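Local structure of enoyl-CoA hydratase (Mycobacterium thermoresistibile, 3T3W) at residues F[141-146]-F[208-213]. The protein probably hydrates the double bond of enoyl-CoA thioesters in lipid metabolism. Residues are numbered along the deposited sequence; the frame is centred on the assembly and turned at random.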
loop_
_atom_site.group_PDB
_atom_site.type_symbol
_atom_site.label_atom_id
_atom_site.label_comp_id
_atom_site.label_asym_id
_atom_site.label_seq_id
_atom_site.Cartn_x
_atom_site.Cartn_y
_atom_site.Cartn_z
ATOM N N LEU F 141 -6.026 -12.295 21.033
ATOM C CA LEU F 141 -5.592 -13.671 21.187
ATOM C C LEU F 141 -6.810 -14.586 21.152
ATOM O O LEU F 141 -7.926 -14.191 21.578
ATOM C CB LEU F 141 -4.889 -13.860 22.526
ATOM C CG LEU F 141 -3.829 -12.820 22.923
ATOM C CD1 LEU F 141 -3.192 -13.186 24.289
ATOM C CD2 LEU F 141 -2.721 -12.714 21.869
ATOM N N ILE F 142 -6.609 -15.779 20.599
ATOM C CA ILE F 142 -7.645 -16.835 20.622
ATOM C C ILE F 142 -7.111 -18.115 21.274
ATOM O O ILE F 142 -6.051 -18.648 20.882
ATOM C CB ILE F 142 -8.228 -17.133 19.237
ATOM C CG1 ILE F 142 -8.826 -15.861 18.579
ATOM C CG2 ILE F 142 -9.293 -18.254 19.363
ATOM C CD1 ILE F 142 -9.267 -16.036 17.119
ATOM N N ILE F 143 -7.838 -18.592 22.295
ATOM C CA ILE F 143 -7.562 -19.891 22.920
ATOM C C ILE F 143 -8.724 -20.796 22.498
ATOM O O ILE F 143 -9.883 -20.416 22.653
ATOM C CB ILE F 143 -7.482 -19.751 24.467
ATOM C CG1 ILE F 143 -6.471 -18.630 24.899
ATOM C CG2 ILE F 143 -7.134 -21.106 25.157
ATOM C CD1 ILE F 143 -5.045 -18.792 24.425
ATOM N N ALA F 144 -8.428 -21.959 21.922
ATOM C CA ALA F 144 -9.446 -22.870 21.436
ATOM C C ALA F 144 -9.405 -24.186 22.198
ATOM O O ALA F 144 -8.334 -24.754 22.465
ATOM C CB ALA F 144 -9.292 -23.147 19.944
ATOM N N ALA F 145 -10.590 -24.681 22.516
ATOM C CA ALA F 145 -10.707 -26.065 22.947
ATOM C C ALA F 145 -10.282 -27.041 21.854
ATOM O O ALA F 145 -10.462 -26.777 20.658
ATOM C CB ALA F 145 -12.170 -26.350 23.373
ATOM N N GLU F 146 -9.793 -28.218 22.260
ATOM C CA GLU F 146 -9.340 -29.267 21.324
ATOM C C GLU F 146 -10.465 -29.661 20.364
ATOM O O GLU F 146 -10.192 -30.004 19.233
ATOM C CB GLU F 146 -8.771 -30.539 22.088
ATOM N N ALA F 208 -10.372 -21.920 32.575
ATOM C CA ALA F 208 -9.259 -21.715 33.529
ATOM C C ALA F 208 -8.022 -21.239 32.828
ATOM O O ALA F 208 -7.368 -20.324 33.304
ATOM C CB ALA F 208 -8.938 -22.991 34.376
ATOM N N GLU F 209 -7.660 -21.865 31.702
ATOM C CA GLU F 209 -6.469 -21.438 30.955
ATOM C C GLU F 209 -6.597 -20.019 30.468
ATOM O O GLU F 209 -5.631 -19.263 30.518
ATOM C CB GLU F 209 -6.226 -22.308 29.727
ATOM C CG GLU F 209 -5.942 -23.774 30.010
ATOM C CD GLU F 209 -4.485 -24.166 29.885
ATOM O OE1 GLU F 209 -3.638 -23.320 29.541
ATOM O OE2 GLU F 209 -4.192 -25.351 30.165
ATOM N N THR F 210 -7.783 -19.652 29.956
ATOM C CA THR F 210 -8.018 -18.304 29.479
ATOM C C THR F 210 -7.907 -17.271 30.594
ATOM O O THR F 210 -7.275 -16.226 30.417
ATOM C CB THR F 210 -9.393 -18.206 28.761
ATOM O OG1 THR F 210 -9.387 -19.139 27.683
ATOM C CG2 THR F 210 -9.642 -16.822 28.181
ATOM N N ARG F 211 -8.525 -17.545 31.729
ATOM C CA ARG F 211 -8.477 -16.606 32.818
ATOM C C ARG F 211 -7.046 -16.478 33.369
ATOM O O ARG F 211 -6.608 -15.398 33.765
ATOM C CB ARG F 211 -9.446 -16.956 33.920
ATOM C CG ARG F 211 -9.539 -15.799 34.908
ATOM C CD ARG F 211 -10.717 -15.915 35.835
ATOM N NE ARG F 211 -10.735 -14.794 36.756
ATOM C CZ ARG F 211 -11.366 -13.641 36.549
ATOM N NH1 ARG F 211 -12.041 -13.432 35.440
ATOM N NH2 ARG F 211 -11.346 -12.715 37.505
ATOM N N ALA F 212 -6.303 -17.577 33.374
ATOM C CA ALA F 212 -4.926 -17.534 33.883
ATOM C C ALA F 212 -4.058 -16.632 32.994
ATOM O O ALA F 212 -3.250 -15.827 33.479
ATOM C CB ALA F 212 -4.326 -18.949 33.967
ATOM N N LEU F 213 -4.230 -16.772 31.682
ATOM C CA LEU F 213 -3.540 -15.929 30.731
ATOM C C LEU F 213 -3.954 -14.454 30.892
ATOM O O LEU F 213 -3.106 -13.566 30.925
ATOM C CB LEU F 213 -3.788 -16.440 29.308
ATOM C CG LEU F 213 -3.249 -15.585 28.151
ATOM C CD1 LEU F 213 -1.730 -15.491 28.271
ATOM C CD2 LEU F 213 -3.700 -16.148 26.796
#
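Leu141 and Ile143 of strand 141-145 pack against Thr210 and Leu213 of helix 206-217 in a buried strand-on-helix contact on one face of the six-stranded sheet. The short segments run nearly antiparallel, at 158°, with their axes 9.5 Å apart, a spacing bridged by one layer of side chains from each side. No hydrogen bond crosses it. A chi1 of 174° turns CG of Leu213 away from its own backbone N, and the CD2 branch ends against the strand. CD2 of Leu213 meets both strand residues, 3.8 Å from CD1 of Ile143 and 3.9 Å from CD1 of Leu141. Ile143 and Leu141, two residues apart on the strand, point to the same face. Beta-branched Ile143 suits the extended backbone, whereas Leu141 and Leu213, branched one carbon later, carry their methyls on longer arms into this buried layer. In the crotonase fold, to which this chain belongs, helices pack against a central sheet of this kind; here strand 141-145 lies between strands 120-124 and 199-201, and the helix also rests on both neighbours. One turn back, the side chains of Thr210 and Ile143 pass alongside each other, pointing opposite ways; Thr210 OG1 lies 3.8 Å from CB and 3.9 Å from CG2 of Ile143. A hydroxyl is tolerated against this branched hydrocarbon because it hydrogen-bonds to the backbone O of Leu206, within the same helix; being anti to the carbonyl carbon (chi1 -58°), OG1 is directed back along the helix to that acceptor. Beyond the strand-helix pair, Arg174 of a second subunit packs on Leu141 and Thr182 of that subunit on Leu213.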